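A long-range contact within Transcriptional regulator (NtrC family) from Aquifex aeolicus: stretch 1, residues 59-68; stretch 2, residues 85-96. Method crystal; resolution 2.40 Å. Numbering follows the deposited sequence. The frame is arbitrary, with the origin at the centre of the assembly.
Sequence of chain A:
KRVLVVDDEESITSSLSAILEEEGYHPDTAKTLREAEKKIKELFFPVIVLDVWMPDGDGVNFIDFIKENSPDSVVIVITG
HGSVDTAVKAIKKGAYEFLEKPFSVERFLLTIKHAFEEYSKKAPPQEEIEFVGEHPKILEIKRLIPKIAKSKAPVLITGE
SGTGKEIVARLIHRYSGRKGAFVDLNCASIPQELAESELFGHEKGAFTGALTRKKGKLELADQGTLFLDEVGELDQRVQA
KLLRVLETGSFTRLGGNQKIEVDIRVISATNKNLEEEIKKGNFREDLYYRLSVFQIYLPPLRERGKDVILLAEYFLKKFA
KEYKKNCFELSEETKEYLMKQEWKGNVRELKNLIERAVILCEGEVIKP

Stretch 1 (59-68) GVNFIDFIKE
Stretch 2 85-96: DTAVKAIKKGAY

Two helical segments of one chain pack side by side and run the same way, with 20° between their N-to-C directions. The helix axes, for 62-68 and 85-93, approach to 10.2 Å. Two CA pairs set the register: Val60 CA to Ala90 CA is 5.4 Å, and Ile63 CA to Lys93 CA is 6.8 Å. Together the stretches bury 419 Å².

Residues 59-61 have helical phi/psi and lead into the helix. Val60 (chi1 t) points toward stretch 2. Its CG2 lies 3.4 Å from Thr86 CG2, a methyl-to-methyl contact. Its CG1 lies 4.0 Å from Ala90 N, close against the backbone. Asn61 (chi1 m) points away at CB, but its end swings back, and OD1 comes 3.3 Å from Lys93 CE. Phe62 points away and makes no contact with stretch 2.

Ile63 (m, t) points toward stretch 2. Its CD1 sits 3.7 Å from Ala90 CB and 3.8 Å from Ala95 CB. These are apolar contacts, methyl against methyl. Ile63 CG2 lies 4.0 Å from Lys93 CB.

Asp64 (chi1 m) leaves sideways, yet its carboxylate reaches Lys93. A salt bridge joins Asp64 OD2 to Lys93 NZ at 3.3 Å. Water 1 donates to Asp64 OD1 at 2.9 Å and accepts a weak bond from Lys93 NZ at 3.5 Å. Lys93 has chi1 -88°, chi2 -140°, chi3 t and chi4 m.

Phe65 and Ile66 are out of reach. Lys67 (t, t, m, m) points toward stretch 2, and its NZ donates to Lys93 O at 2.7 Å. The charged amine thus meets a carbonyl at the helix end. There Gly94, at phi/psi 126/7, forms a Schellman motif: Ala95 N bonds to Ala90 O at 3.0 Å, and Gly94 N bonds to Ile91 O at 3.0 Å. A CB on Gly94 would jam against Lys93 O and crowd Lys67 NZ.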

# COMPACT_ATOMS: atom_id res chain seq x y z
N GLY A 59 -30.15 6.87 20.64
CA GLY A 59 -29.57 6.22 19.47
C GLY A 59 -28.27 6.84 18.99
O GLY A 59 -27.34 6.13 18.63
N VAL A 60 -28.21 8.17 18.99
CA VAL A 60 -26.99 8.89 18.63
C VAL A 60 -25.81 8.51 19.54
O VAL A 60 -24.76 8.06 19.07
CB VAL A 60 -27.19 10.41 18.70
CG1 VAL A 60 -25.92 11.14 18.29
CG2 VAL A 60 -28.37 10.83 17.83
N ASN A 61 -26.00 8.68 20.84
CA ASN A 61 -24.95 8.39 21.82
C ASN A 61 -24.50 6.93 21.77
O ASN A 61 -23.35 6.62 22.09
CB ASN A 61 -25.42 8.75 23.23
CG ASN A 61 -25.63 10.24 23.41
OD1 ASN A 61 -25.01 11.05 22.72
ND2 ASN A 61 -26.52 10.61 24.33
N PHE A 62 -25.41 6.04 21.38
CA PHE A 62 -25.08 4.63 21.24
C PHE A 62 -23.91 4.41 20.28
O PHE A 62 -23.23 3.40 20.35
CB PHE A 62 -26.29 3.83 20.77
CG PHE A 62 -26.07 2.35 20.79
CD1 PHE A 62 -26.18 1.64 21.97
CD2 PHE A 62 -25.74 1.67 19.63
CE1 PHE A 62 -25.97 0.27 21.99
CE2 PHE A 62 -25.53 0.30 19.65
CZ PHE A 62 -25.65 -0.40 20.84
N ILE A 63 -23.70 5.36 19.38
CA ILE A 63 -22.54 5.31 18.52
C ILE A 63 -21.27 5.16 19.36
O ILE A 63 -20.33 4.49 18.95
CB ILE A 63 -22.45 6.55 17.62
CG1 ILE A 63 -23.47 6.46 16.49
CG2 ILE A 63 -21.05 6.70 17.04
CD1 ILE A 63 -23.56 7.70 15.66
N ASP A 64 -21.25 5.78 20.53
CA ASP A 64 -20.09 5.67 21.42
C ASP A 64 -19.90 4.23 21.90
O ASP A 64 -18.77 3.75 22.01
CB ASP A 64 -20.20 6.63 22.60
CG ASP A 64 -20.07 8.09 22.19
OD1 ASP A 64 -19.14 8.43 21.43
OD2 ASP A 64 -20.91 8.91 22.64
N PHE A 65 -21.00 3.54 22.17
CA PHE A 65 -20.92 2.14 22.52
C PHE A 65 -20.22 1.35 21.42
O PHE A 65 -19.36 0.52 21.68
CB PHE A 65 -22.30 1.55 22.74
CG PHE A 65 -22.28 0.08 23.06
CD1 PHE A 65 -22.38 -0.36 24.36
CD2 PHE A 65 -22.13 -0.85 22.05
CE1 PHE A 65 -22.35 -1.71 24.66
CE2 PHE A 65 -22.10 -2.20 22.33
CZ PHE A 65 -22.21 -2.63 23.64
N ILE A 66 -20.61 1.63 20.18
CA ILE A 66 -20.03 0.98 19.01
C ILE A 66 -18.57 1.38 18.85
O ILE A 66 -17.70 0.54 18.56
CB ILE A 66 -20.83 1.35 17.73
CG1 ILE A 66 -22.27 0.84 17.83
CG2 ILE A 66 -20.14 0.82 16.48
CD1 ILE A 66 -23.21 1.47 16.84
N LYS A 67 -18.30 2.67 19.03
CA LYS A 67 -16.94 3.20 18.96
C LYS A 67 -16.05 2.48 19.96
O LYS A 67 -14.84 2.36 19.76
CB LYS A 67 -16.96 4.70 19.25
CG LYS A 67 -15.60 5.35 19.33
CD LYS A 67 -15.66 6.67 20.10
CE LYS A 67 -16.82 7.54 19.64
NZ LYS A 67 -16.71 7.92 18.21
N GLU A 68 -16.66 2.00 21.04
CA GLU A 68 -15.91 1.40 22.14
C GLU A 68 -15.68 -0.09 21.96
O GLU A 68 -14.58 -0.59 22.18
CB GLU A 68 -16.65 1.64 23.46
CG GLU A 68 -15.82 1.31 24.68
CD GLU A 68 -14.55 2.13 24.75
OE1 GLU A 68 -14.63 3.37 24.63
OE2 GLU A 68 -13.46 1.53 24.91
N ASP A 85 -30.62 17.23 11.88
CA ASP A 85 -29.71 17.86 12.83
C ASP A 85 -29.15 16.75 13.71
O ASP A 85 -27.98 16.77 14.09
CB ASP A 85 -30.46 18.88 13.69
CG ASP A 85 -31.23 19.88 12.86
OD1 ASP A 85 -30.79 20.17 11.73
OD2 ASP A 85 -32.27 20.37 13.34
N THR A 86 -30.00 15.78 14.01
CA THR A 86 -29.59 14.57 14.69
C THR A 86 -28.53 13.87 13.84
O THR A 86 -27.52 13.38 14.36
CB THR A 86 -30.79 13.62 14.86
OG1 THR A 86 -31.97 14.39 15.15
CG2 THR A 86 -30.54 12.64 15.99
N ALA A 87 -28.76 13.85 12.53
CA ALA A 87 -27.86 13.19 11.59
C ALA A 87 -26.43 13.73 11.68
O ALA A 87 -25.49 12.97 11.89
CB ALA A 87 -28.40 13.31 10.17
N VAL A 88 -26.28 15.04 11.52
CA VAL A 88 -24.98 15.68 11.71
C VAL A 88 -24.39 15.26 13.05
O VAL A 88 -23.21 14.91 13.14
CB VAL A 88 -25.09 17.21 11.67
CG1 VAL A 88 -23.77 17.85 12.09
CG2 VAL A 88 -25.50 17.69 10.30
N LYS A 89 -25.22 15.32 14.08
CA LYS A 89 -24.81 14.93 15.42
C LYS A 89 -24.10 13.59 15.33
O LYS A 89 -22.96 13.44 15.75
CB LYS A 89 -26.04 14.81 16.32
CG LYS A 89 -25.96 15.49 17.67
CD LYS A 89 -27.34 15.56 18.31
CE LYS A 89 -27.43 16.62 19.40
NZ LYS A 89 -28.84 16.93 19.75
N ALA A 90 -24.79 12.61 14.75
CA ALA A 90 -24.27 11.27 14.58
C ALA A 90 -22.97 11.26 13.78
O ALA A 90 -22.01 10.58 14.14
CB ALA A 90 -25.30 10.39 13.90
N ILE A 91 -22.95 12.00 12.68
CA ILE A 91 -21.76 12.06 11.84
C ILE A 91 -20.55 12.56 12.63
O ILE A 91 -19.45 12.03 12.50
CB ILE A 91 -21.96 12.96 10.61
CG1 ILE A 91 -23.04 12.38 9.69
CG2 ILE A 91 -20.64 13.13 9.87
CD1 ILE A 91 -22.71 11.03 9.08
N LYS A 92 -20.75 13.60 13.43
CA LYS A 92 -19.67 14.15 14.23
C LYS A 92 -19.26 13.17 15.32
O LYS A 92 -18.10 13.14 15.74
CB LYS A 92 -20.07 15.50 14.83
CG LYS A 92 -20.29 16.57 13.77
CD LYS A 92 -21.11 17.73 14.31
CE LYS A 92 -20.29 18.61 15.24
NZ LYS A 92 -20.95 19.92 15.47
N LYS A 93 -20.20 12.35 15.78
CA LYS A 93 -19.87 11.31 16.75
C LYS A 93 -19.03 10.24 16.09
O LYS A 93 -18.34 9.48 16.77
CB LYS A 93 -21.12 10.69 17.37
CG LYS A 93 -21.61 11.43 18.59
CD LYS A 93 -22.07 10.48 19.68
CE LYS A 93 -22.20 11.21 21.01
NZ LYS A 93 -20.97 11.99 21.33
N GLY A 94 -19.08 10.17 14.77
CA GLY A 94 -18.24 9.24 14.04
C GLY A 94 -18.97 8.30 13.09
O GLY A 94 -18.36 7.39 12.54
N ALA A 95 -20.27 8.52 12.91
CA ALA A 95 -21.02 7.74 11.94
C ALA A 95 -20.48 8.04 10.55
O ALA A 95 -20.05 9.17 10.29
CB ALA A 95 -22.52 8.07 12.02
N TYR A 96 -20.49 7.06 9.65
CA TYR A 96 -19.99 7.28 8.29
C TYR A 96 -21.03 7.92 7.37
O TYR A 96 -20.72 8.83 6.60
CB TYR A 96 -19.46 5.99 7.68
CG TYR A 96 -19.11 6.10 6.21
CD1 TYR A 96 -17.96 6.76 5.80
CD2 TYR A 96 -19.93 5.55 5.22
CE1 TYR A 96 -17.62 6.88 4.46
CE2 TYR A 96 -19.61 5.65 3.87
CZ TYR A 96 -18.45 6.32 3.50
OH TYR A 96 -18.10 6.44 2.17
O HOH W 1 -17.68 10.88 21.82